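Local coordinates for protein beta-galactosidase (Bacillus circulans, PDB 4MAD) that probably hydrolyses terminal non-reducing beta-D-galactose residues from beta-D-galactosides, as a family 35 glycoside hydrolase with a TIM barrel and further all-beta domains, at residues Arg373-Gln378 and Tyr491-Lys496; Tyr393-Tyr398 and Ile455-Gly460; Ala365-Ser370 and Pro513-Gly518. One frame throughout, in Å; residues are numbered along the deposited sequence.

Interaction 1 (Arg373-Gln378 and Tyr491-Lys496); sequences RISTPQ and YPLPLK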
loop_
_atom_site.group_PDB
_atom_site.type_symbol
_atom_site.label_atom_id
_atom_site.label_comp_id
_atom_site.label_asym_id
_atom_site.label_seq_id
_atom_site.Cartn_x
_atom_site.Cartn_y
_atom_site.Cartn_z
ATOM N N ARG A 373 26.305 2.165 -10.875
ATOM C CA ARG A 373 26.188 3.163 -9.829
ATOM C C ARG A 373 25.054 2.856 -8.847
ATOM O O ARG A 373 25.061 3.232 -7.704
ATOM C CB ARG A 373 26.063 4.566 -10.394
ATOM C CG ARG A 373 27.331 5.093 -11.029
ATOM C CD ARG A 373 27.159 6.434 -11.745
ATOM N NE ARG A 373 28.344 6.843 -12.443
ATOM C CZ ARG A 373 28.440 7.841 -13.279
ATOM N NH1 ARG A 373 27.409 8.557 -13.572
ATOM N NH2 ARG A 373 29.577 8.108 -13.841
ATOM N N ILE A 374 24.038 2.215 -9.372
ATOM C CA ILE A 374 22.897 1.895 -8.559
ATOM C C ILE A 374 22.422 0.434 -8.656
ATOM O O ILE A 374 21.337 0.154 -8.307
ATOM C CB ILE A 374 21.764 2.861 -8.828
ATOM C CG1 ILE A 374 21.489 2.911 -10.310
ATOM C CG2 ILE A 374 22.162 4.211 -8.365
ATOM C CD1 ILE A 374 20.255 3.561 -10.669
ATOM N N SER A 375 23.252 -0.460 -9.148
ATOM C CA SER A 375 22.893 -1.835 -9.223
ATOM C C SER A 375 24.125 -2.710 -9.297
ATOM O O SER A 375 25.210 -2.231 -9.409
ATOM C CB SER A 375 21.994 -2.112 -10.452
ATOM O OG SER A 375 21.430 -3.389 -10.456
ATOM N N THR A 376 23.906 -4.004 -9.218
ATOM C CA THR A 376 24.932 -5.007 -9.369
ATOM C C THR A 376 24.379 -6.032 -10.352
ATOM O O THR A 376 23.343 -6.515 -10.159
ATOM C CB THR A 376 25.240 -5.639 -8.043
ATOM O OG1 THR A 376 25.544 -4.617 -7.120
ATOM C CG2 THR A 376 26.405 -6.538 -8.151
ATOM N N PRO A 377 25.064 -6.277 -11.440
ATOM C CA PRO A 377 24.507 -7.159 -12.452
ATOM C C PRO A 377 24.421 -8.608 -11.995
ATOM O O PRO A 377 25.252 -9.040 -11.278
ATOM C CB PRO A 377 25.491 -7.029 -13.599
ATOM C CG PRO A 377 26.724 -6.801 -12.972
ATOM C CD PRO A 377 26.436 -5.923 -11.802
ATOM N N GLN A 378 23.403 -9.315 -12.441
ATOM C CA GLN A 378 23.300 -10.729 -12.208
ATOM C C GLN A 378 23.056 -11.379 -13.548
ATOM O O GLN A 378 22.592 -10.758 -14.437
ATOM C CB GLN A 378 22.151 -11.069 -11.250
ATOM C CG GLN A 378 22.370 -10.702 -9.757
ATOM C CD GLN A 378 21.159 -10.971 -8.853
ATOM O OE1 GLN A 378 20.670 -10.088 -8.230
ATOM N NE2 GLN A 378 20.717 -12.169 -8.793
ATOM N N TYR A 491 19.855 -5.945 -14.112
ATOM C CA TYR A 491 20.189 -4.985 -13.126
ATOM C C TYR A 491 18.946 -4.619 -12.316
ATOM O O TYR A 491 18.115 -3.923 -12.750
ATOM C CB TYR A 491 20.773 -3.740 -13.814
ATOM C CG TYR A 491 21.911 -4.010 -14.811
ATOM C CD1 TYR A 491 23.210 -3.944 -14.442
ATOM C CD2 TYR A 491 21.657 -4.329 -16.104
ATOM C CE1 TYR A 491 24.230 -4.220 -15.359
ATOM C CE2 TYR A 491 22.649 -4.595 -17.013
ATOM C CZ TYR A 491 23.938 -4.542 -16.643
ATOM O OH TYR A 491 24.944 -4.803 -17.539
ATOM N N PRO A 492 18.874 -5.146 -11.134
ATOM C CA PRO A 492 17.762 -4.838 -10.269
ATOM C C PRO A 492 17.914 -3.387 -9.764
ATOM O O PRO A 492 18.936 -3.025 -9.324
ATOM C CB PRO A 492 17.922 -5.839 -9.156
ATOM C CG PRO A 492 18.726 -6.923 -9.736
ATOM C CD PRO A 492 19.664 -6.248 -10.606
ATOM N N LEU A 493 16.838 -2.616 -9.805
ATOM C CA LEU A 493 16.840 -1.222 -9.462
ATOM C C LEU A 493 15.726 -0.891 -8.445
ATOM O O LEU A 493 14.733 -0.382 -8.771
ATOM C CB LEU A 493 16.717 -0.349 -10.717
ATOM C CG LEU A 493 17.818 -0.424 -11.776
ATOM C CD1 LEU A 493 17.449 0.039 -13.148
ATOM C CD2 LEU A 493 19.026 0.138 -11.317
ATOM N N PRO A 494 15.972 -1.279 -7.219
ATOM C CA PRO A 494 15.090 -1.009 -6.084
ATOM C C PRO A 494 15.138 0.467 -5.626
ATOM O O PRO A 494 14.324 0.893 -4.881
ATOM C CB PRO A 494 15.651 -1.894 -4.992
ATOM C CG PRO A 494 17.009 -2.161 -5.380
ATOM C CD PRO A 494 17.112 -2.110 -6.851
ATOM N N LEU A 495 16.160 1.165 -6.068
ATOM C CA LEU A 495 16.333 2.584 -5.825
ATOM C C LEU A 495 16.397 2.897 -4.330
ATOM O O LEU A 495 15.963 3.911 -3.928
ATOM C CB LEU A 495 15.239 3.382 -6.480
ATOM C CG LEU A 495 15.041 3.272 -7.988
ATOM C CD1 LEU A 495 14.075 4.301 -8.437
ATOM C CD2 LEU A 495 16.346 3.386 -8.700
ATOM N N LYS A 496 16.905 1.992 -3.538
ATOM C CA LYS A 496 17.134 2.208 -2.115
ATOM C C LYS A 496 18.260 3.183 -1.729
ATOM O O LYS A 496 18.232 3.753 -0.679
ATOM C CB LYS A 496 17.291 0.877 -1.376
ATOM C CG LYS A 496 16.145 -0.076 -1.541
ATOM C CD LYS A 496 16.269 -1.337 -0.763
ATOM C CE LYS A 496 17.261 -2.266 -1.310
ATOM N NZ LYS A 496 17.032 -3.650 -0.808
HETATM O O HOH W 1 18.814 0.818 -7.166
#
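The ring of Tyr491 has Ser375 OG at its edge, near the ring plane, while Pro377 comes in obliquely, its CB 3.5 Å from Tyr491 CE1. Tyr491 CG lies anti to its carbonyl carbon (chi1 -51°), which lays the ring along the Pro377 end of the 373-378 segment; the phenol OH bonds to Glu399. The puckered ring of Pro492 is met at CD by Ser375 OG, 3.4 Å away.

One direct hydrogen bond joins the segments. With chi1 at -170°, Ser375 OG is anti to its own backbone N and donates to Pro492 O over 2.8 Å. The donor stands 37° out of the carbonyl plane, so it comes from above the carbonyl and not along a lone pair. Pro492 N is also near this hydroxyl but, as a proline nitrogen in a tertiary amide, has no hydrogen to share.

Toward Leu495 the contact becomes apolar and water-mediated. Ile374 crosses Leu493 obliquely, CD1 to CD2 at 3.7 Å. Ile374 O accepts from water 1 at 2.8 Å, and the same water takes the Leu495 N-H, bridging the two backbones where the 488-493 strand has ended.

Several residues from both segments line the pocket of a bound 2-(2-methoxyethoxy)ethanol, probably from the crystallisation liquor. The chemistry implies a junction made by few polar atoms: between these two segments the polar links are one hydroxyl and one water, with apolar carbons packed beside them, and regular pairing begins only at Gln378, whose backbone bonds to Val490.

Interaction 2 (Tyr393-Tyr398 and Ile455-Gly460); sequences YGFIVY and IVENMG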
loop_
_atom_site.group_PDB
_atom_site.type_symbol
_atom_site.label_atom_id
_atom_site.label_comp_id
_atom_site.label_asym_id
_atom_site.label_seq_id
_atom_site.Cartn_x
_atom_site.Cartn_y
_atom_site.Cartn_z
ATOM N N TYR A 393 10.866 -4.556 -4.938
ATOM C CA TYR A 393 10.247 -3.374 -5.512
ATOM C C TYR A 393 11.111 -2.606 -6.528
ATOM O O TYR A 393 12.275 -2.703 -6.520
ATOM C CB TYR A 393 9.773 -2.412 -4.430
ATOM C CG TYR A 393 9.174 -2.992 -3.178
ATOM C CD1 TYR A 393 8.008 -3.696 -3.207
ATOM C CD2 TYR A 393 9.748 -2.767 -1.949
ATOM C CE1 TYR A 393 7.452 -4.195 -2.085
ATOM C CE2 TYR A 393 9.235 -3.301 -0.833
ATOM C CZ TYR A 393 8.072 -3.991 -0.869
ATOM O OH TYR A 393 7.562 -4.531 0.231
ATOM N N GLY A 394 10.450 -1.857 -7.386
ATOM C CA GLY A 394 11.102 -0.956 -8.305
ATOM C C GLY A 394 11.181 -1.311 -9.770
ATOM O O GLY A 394 10.258 -1.769 -10.299
ATOM N N PHE A 395 12.344 -1.106 -10.377
ATOM C CA PHE A 395 12.564 -1.256 -11.802
ATOM C C PHE A 395 13.663 -2.296 -11.959
ATOM O O PHE A 395 14.397 -2.529 -11.059
ATOM C CB PHE A 395 13.038 0.058 -12.434
ATOM C CG PHE A 395 12.060 1.196 -12.330
ATOM C CD1 PHE A 395 11.224 1.488 -13.362
ATOM C CD2 PHE A 395 11.998 1.987 -11.209
ATOM C CE1 PHE A 395 10.336 2.479 -13.279
ATOM C CE2 PHE A 395 11.109 2.997 -11.148
ATOM C CZ PHE A 395 10.281 3.235 -12.170
ATOM N N ILE A 396 13.710 -2.921 -13.105
ATOM C CA ILE A 396 14.757 -3.871 -13.395
ATOM C C ILE A 396 15.063 -3.815 -14.875
ATOM O O ILE A 396 14.204 -3.742 -15.661
ATOM C CB ILE A 396 14.378 -5.278 -12.932
ATOM C CG1 ILE A 396 15.458 -6.277 -13.279
ATOM C CG2 ILE A 396 13.128 -5.694 -13.534
ATOM C CD1 ILE A 396 15.306 -7.498 -12.626
ATOM N N VAL A 397 16.332 -3.825 -15.189
ATOM C CA VAL A 397 16.731 -3.789 -16.549
ATOM C C VAL A 397 17.210 -5.187 -16.960
ATOM O O VAL A 397 18.005 -5.761 -16.314
ATOM C CB VAL A 397 17.894 -2.831 -16.796
ATOM C CG1 VAL A 397 18.312 -2.869 -18.189
ATOM C CG2 VAL A 397 17.535 -1.460 -16.425
ATOM N N TYR A 398 16.683 -5.658 -18.069
ATOM C CA TYR A 398 17.018 -6.941 -18.635
ATOM C C TYR A 398 17.746 -6.682 -19.972
ATOM O O TYR A 398 17.325 -5.895 -20.734
ATOM C CB TYR A 398 15.794 -7.791 -18.962
ATOM C CG TYR A 398 14.948 -8.315 -17.817
ATOM C CD1 TYR A 398 15.129 -9.589 -17.315
ATOM C CD2 TYR A 398 13.910 -7.587 -17.298
ATOM C CE1 TYR A 398 14.342 -10.063 -16.318
ATOM C CE2 TYR A 398 13.152 -8.081 -16.326
ATOM C CZ TYR A 398 13.366 -9.320 -15.824
ATOM O OH TYR A 398 12.610 -9.800 -14.861
ATOM N N ILE A 455 13.544 -2.061 -19.818
ATOM C CA ILE A 455 13.396 -1.497 -18.495
ATOM C C ILE A 455 11.995 -1.748 -17.981
ATOM O O ILE A 455 11.078 -1.158 -18.439
ATOM C CB ILE A 455 13.631 0.057 -18.437
ATOM C CG1 ILE A 455 14.914 0.419 -19.158
ATOM C CG2 ILE A 455 13.701 0.501 -17.012
ATOM C CD1 ILE A 455 15.233 1.848 -19.179
ATOM N N VAL A 456 11.882 -2.585 -16.978
ATOM C CA VAL A 456 10.610 -3.038 -16.516
ATOM C C VAL A 456 10.253 -2.394 -15.172
ATOM O O VAL A 456 11.089 -2.305 -14.323
ATOM C CB VAL A 456 10.527 -4.557 -16.411
ATOM C CG1 VAL A 456 9.167 -4.947 -15.947
ATOM C CG2 VAL A 456 10.848 -5.192 -17.704
ATOM N N GLU A 457 9.006 -1.959 -15.050
ATOM C CA GLU A 457 8.511 -1.425 -13.830
ATOM C C GLU A 457 7.526 -2.398 -13.186
ATOM O O GLU A 457 6.614 -2.805 -13.801
ATOM C CB GLU A 457 7.803 -0.095 -14.023
ATOM C CG GLU A 457 7.475 0.582 -12.744
ATOM C CD GLU A 457 6.746 1.937 -12.916
ATOM O OE1 GLU A 457 6.470 2.323 -14.032
ATOM O OE2 GLU A 457 6.464 2.584 -11.925
ATOM N N ASN A 458 7.761 -2.709 -11.914
ATOM C CA ASN A 458 6.815 -3.381 -11.052
ATOM C C ASN A 458 5.945 -2.241 -10.558
ATOM O O ASN A 458 6.371 -1.484 -9.752
ATOM C CB ASN A 458 7.505 -3.968 -9.803
ATOM C CG ASN A 458 6.538 -4.393 -8.686
ATOM O OD1 ASN A 458 5.387 -4.187 -8.732
ATOM N ND2 ASN A 458 7.085 -4.910 -7.636
ATOM N N MET A 459 4.724 -2.172 -11.050
ATOM C CA MET A 459 3.805 -1.089 -10.748
ATOM C C MET A 459 2.960 -1.319 -9.488
ATOM O O MET A 459 2.094 -0.570 -9.197
ATOM C CB MET A 459 2.920 -0.816 -11.951
ATOM C CG MET A 459 3.650 -0.402 -13.177
ATOM S SD MET A 459 2.582 -0.126 -14.588
ATOM C CE MET A 459 1.884 1.378 -14.152
ATOM N N GLY A 460 3.270 -2.413 -8.823
ATOM C CA GLY A 460 2.613 -2.897 -7.641
ATOM C C GLY A 460 1.907 -4.235 -7.667
ATOM O O GLY A 460 1.149 -4.472 -8.543
HETATM O O HOH W 2 7.553 -1.561 -7.474
#
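Three backbone hydrogen bonds form the first shell of this antiparallel beta pairing, in which strands 395-403 and 449-457 run side by side within a six-stranded sheet of the first all-beta domain. The short strand axes approach to 4.7 Å, with N-to-C directions 152° apart. Ile396 and Val456 are a hydrogen-bonded pair joined by two reciprocal bonds, both in the acceptor's carbonyl plane; Val456 N to Ile396 O is the shorter, at 2.9 Å, and is nearly straight. Phe395-Glu457 and Val397-Ile455, on either side of it, are non-hydrogen-bonded pairs. The third bond, from Asn458 N to Gly394 O, arrives almost along the C=O axis.

Phe395 and Glu457 lie alongside each other, pointing the same way. Glu457 CG is anti to its backbone N (chi1 -171°) and the chain beyond is extended, so its methylenes and carboxylate run past the ring, with Phe395 CE1 3.5 Å from Glu457 CG; ring and carboxylate planes differ by only 24°. Salt bridges to Lys537 and Arg549 hold the two carboxylate oxygens, fixing its orientation and probably favouring the charged form in this buried setting. The other face of the sheet carries Ile396, Val456 and Tyr398: Val456 CG2 meets the Tyr398 ring at its edge, and Ile396 CG1 sits over one ring face, offset toward the rim. Tyr398 OH is tied to Leu384 O and Ile474 N.

Farther out, around Gly394 and Asn458, Gly394 adopts a positive phi, in a backbone shape that calls for glycine. Water 2 spans Gly394 N and Asn458 O, and in the adjoining Asx turn Asn458 OD1 accepts from Gly460 N at 2.8 Å.

Interaction 3 (Ala365-Ser370 and Pro513-Gly518); sequences AGLLDS and PYFHKG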
loop_
_atom_site.group_PDB
_atom_site.type_symbol
_atom_site.label_atom_id
_atom_site.label_comp_id
_atom_site.label_asym_id
_atom_site.label_seq_id
_atom_site.Cartn_x
_atom_site.Cartn_y
_atom_site.Cartn_z
ATOM N N ALA A 365 21.196 12.585 -14.968
ATOM C CA ALA A 365 21.877 11.350 -15.263
ATOM C C ALA A 365 20.945 10.333 -15.874
ATOM O O ALA A 365 19.927 10.067 -15.343
ATOM C CB ALA A 365 22.496 10.812 -14.069
ATOM N N GLY A 366 21.353 9.780 -17.005
ATOM C CA GLY A 366 20.642 8.705 -17.651
ATOM C C GLY A 366 20.708 7.409 -16.893
ATOM O O GLY A 366 21.747 6.967 -16.522
ATOM N N LEU A 367 19.566 6.787 -16.715
ATOM C CA LEU A 367 19.478 5.579 -15.951
ATOM C C LEU A 367 20.332 4.457 -16.578
ATOM O O LEU A 367 21.078 3.844 -15.928
ATOM C CB LEU A 367 18.035 5.134 -15.908
ATOM C CG LEU A 367 17.708 3.913 -15.101
ATOM C CD1 LEU A 367 16.265 3.850 -14.719
ATOM C CD2 LEU A 367 18.019 2.744 -15.808
ATOM N N LEU A 368 20.224 4.286 -17.874
ATOM C CA LEU A 368 20.993 3.318 -18.601
ATOM C C LEU A 368 22.509 3.589 -18.596
ATOM O O LEU A 368 23.307 2.751 -18.934
ATOM C CB LEU A 368 20.469 3.209 -20.015
ATOM C CG LEU A 368 19.135 2.512 -20.143
ATOM C CD1 LEU A 368 18.684 2.467 -21.542
ATOM C CD2 LEU A 368 19.164 1.174 -19.577
ATOM N N ASP A 369 22.842 4.817 -18.287
ATOM C CA ASP A 369 24.198 5.257 -18.138
ATOM C C ASP A 369 24.664 5.200 -16.705
ATOM O O ASP A 369 25.773 5.551 -16.427
ATOM C CB ASP A 369 24.357 6.673 -18.652
ATOM C CG ASP A 369 24.071 6.788 -20.116
ATOM O OD1 ASP A 369 24.472 5.915 -20.860
ATOM O OD2 ASP A 369 23.440 7.744 -20.514
ATOM N N SER A 370 23.804 4.800 -15.802
ATOM C CA SER A 370 24.144 4.702 -14.401
ATOM C C SER A 370 24.126 3.305 -13.771
ATOM O O SER A 370 24.119 3.169 -12.599
ATOM C CB SER A 370 23.236 5.660 -13.626
ATOM O OG SER A 370 23.331 6.944 -14.161
ATOM N N PRO A 513 14.843 7.015 -19.410
ATOM C CA PRO A 513 14.708 7.492 -18.046
ATOM C C PRO A 513 15.941 8.255 -17.625
ATOM O O PRO A 513 17.005 7.795 -17.834
ATOM C CB PRO A 513 14.523 6.201 -17.236
ATOM C CG PRO A 513 14.066 5.258 -18.165
ATOM C CD PRO A 513 14.770 5.557 -19.409
ATOM N N TYR A 514 15.734 9.389 -16.990
ATOM C CA TYR A 514 16.804 10.156 -16.420
ATOM C C TYR A 514 16.489 10.578 -15.008
ATOM O O TYR A 514 15.391 10.889 -14.716
ATOM C CB TYR A 514 17.066 11.397 -17.228
ATOM C CG TYR A 514 17.946 11.224 -18.400
ATOM C CD1 TYR A 514 19.264 11.626 -18.378
ATOM C CD2 TYR A 514 17.466 10.671 -19.551
ATOM C CE1 TYR A 514 20.047 11.485 -19.470
ATOM C CE2 TYR A 514 18.243 10.519 -20.626
ATOM C CZ TYR A 514 19.520 10.925 -20.601
ATOM O OH TYR A 514 20.288 10.739 -21.696
ATOM N N PHE A 515 17.498 10.585 -14.164
ATOM C CA PHE A 515 17.462 11.226 -12.893
ATOM C C PHE A 515 17.741 12.734 -13.049
ATOM O O PHE A 515 18.638 13.112 -13.729
ATOM C CB PHE A 515 18.480 10.618 -11.960
ATOM C CG PHE A 515 18.226 9.174 -11.635
ATOM C CD1 PHE A 515 17.414 8.812 -10.617
ATOM C CD2 PHE A 515 18.820 8.177 -12.362
ATOM C CE1 PHE A 515 17.204 7.533 -10.324
ATOM C CE2 PHE A 515 18.607 6.907 -12.055
ATOM C CZ PHE A 515 17.795 6.580 -11.046
ATOM N N HIS A 516 16.983 13.561 -12.414
ATOM C CA HIS A 516 17.170 14.960 -12.530
ATOM C C HIS A 516 17.411 15.455 -11.120
ATOM O O HIS A 516 16.678 15.112 -10.262
ATOM C CB HIS A 516 15.911 15.561 -13.028
ATOM C CG HIS A 516 15.577 15.186 -14.421
ATOM N ND1 HIS A 516 16.257 15.667 -15.495
ATOM C CD2 HIS A 516 14.628 14.374 -14.920
ATOM C CE1 HIS A 516 15.733 15.184 -16.599
ATOM N NE2 HIS A 516 14.753 14.382 -16.276
ATOM N N LYS A 517 18.426 16.263 -10.892
ATOM C CA LYS A 517 18.762 16.678 -9.546
ATOM C C LYS A 517 18.727 18.167 -9.333
ATOM O O LYS A 517 19.224 18.881 -10.101
ATOM C CB LYS A 517 20.111 16.174 -9.123
ATOM C CG LYS A 517 20.416 16.480 -7.716
ATOM C CD LYS A 517 21.810 16.227 -7.417
ATOM C CE LYS A 517 21.924 15.485 -6.193
ATOM N NZ LYS A 517 22.389 16.371 -5.145
ATOM N N GLY A 518 18.086 18.561 -8.246
ATOM C CA GLY A 518 17.890 19.940 -7.906
ATOM C C GLY A 518 18.001 20.200 -6.411
ATOM O O GLY A 518 17.949 19.310 -5.650
HETATM O O HOH W 3 18.460 5.934 -19.560
#
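An antiparallel beta pairing ends here in a turn: strand 357-366 lies against strand 514-522 within an eight-stranded sheet that includes part of the galactose-binding domain. Ala365 and Phe515 make the hydrogen-bonded pair. Phe515 N to Ala365 O spans 2.7 Å, the return bond from Ala365 N to Phe515 O is 2.9 Å, and both lie in the carbonyl planes.

The next pair, Gly366 and Tyr514, is non-hydrogen-bonded, and here the tyrosine ring packs on the glycine backbone. Tyr514 CG is anti to its carbonyl carbon (chi1 -84°), laying the ring over the glycine; Gly366 CA stands 3.6 Å from the Tyr514 ring centroid and 23° off the normal, a CH-pi contact. Gly366, having no side chain, lets the ring come close: Tyr514 CE1 is 3.4 Å from Gly366 CA.

Beyond it the chain leaves the strand, yet Leu367 N still reaches Pro513 O in a nearly straight bond (175°), the donor above the carbonyl plane. Leu367 CG, anti to its backbone N, directs CD1 to within 3.9 Å of Pro513 CB. Water 3 donates to Pro513 O and accepts from Leu368 N. The turn closes on one doubly used acceptor, which also takes the N-H of Asp369: Ser370 OG donates to Gly366 O at 2.8 Å.

How the interactions relate
Interactions 2 and 3 are buried strand pairings in different antiparallel sheets; interaction 1 is partly exposed and relies on a hydroxyl and a water where the others use reciprocal backbone bonds. Interactions 1 and 2 share one sheet: strand 488-493 neighbours 395-403, with Leu493 N 2.7 Å from Phe395 O, a probable hydrogen bond. Interaction 3 meets both through apolar atoms, as in Leu493 CD1 to Leu367 CD2 (3.8 Å) and Ile455 CD1 to Pro513 CG (3.7 Å), and the ring of Phe515 adds to them against Ile374 and Leu495. Along the chain the contacts are nested, interaction 2 within interaction 1 and that within interaction 3.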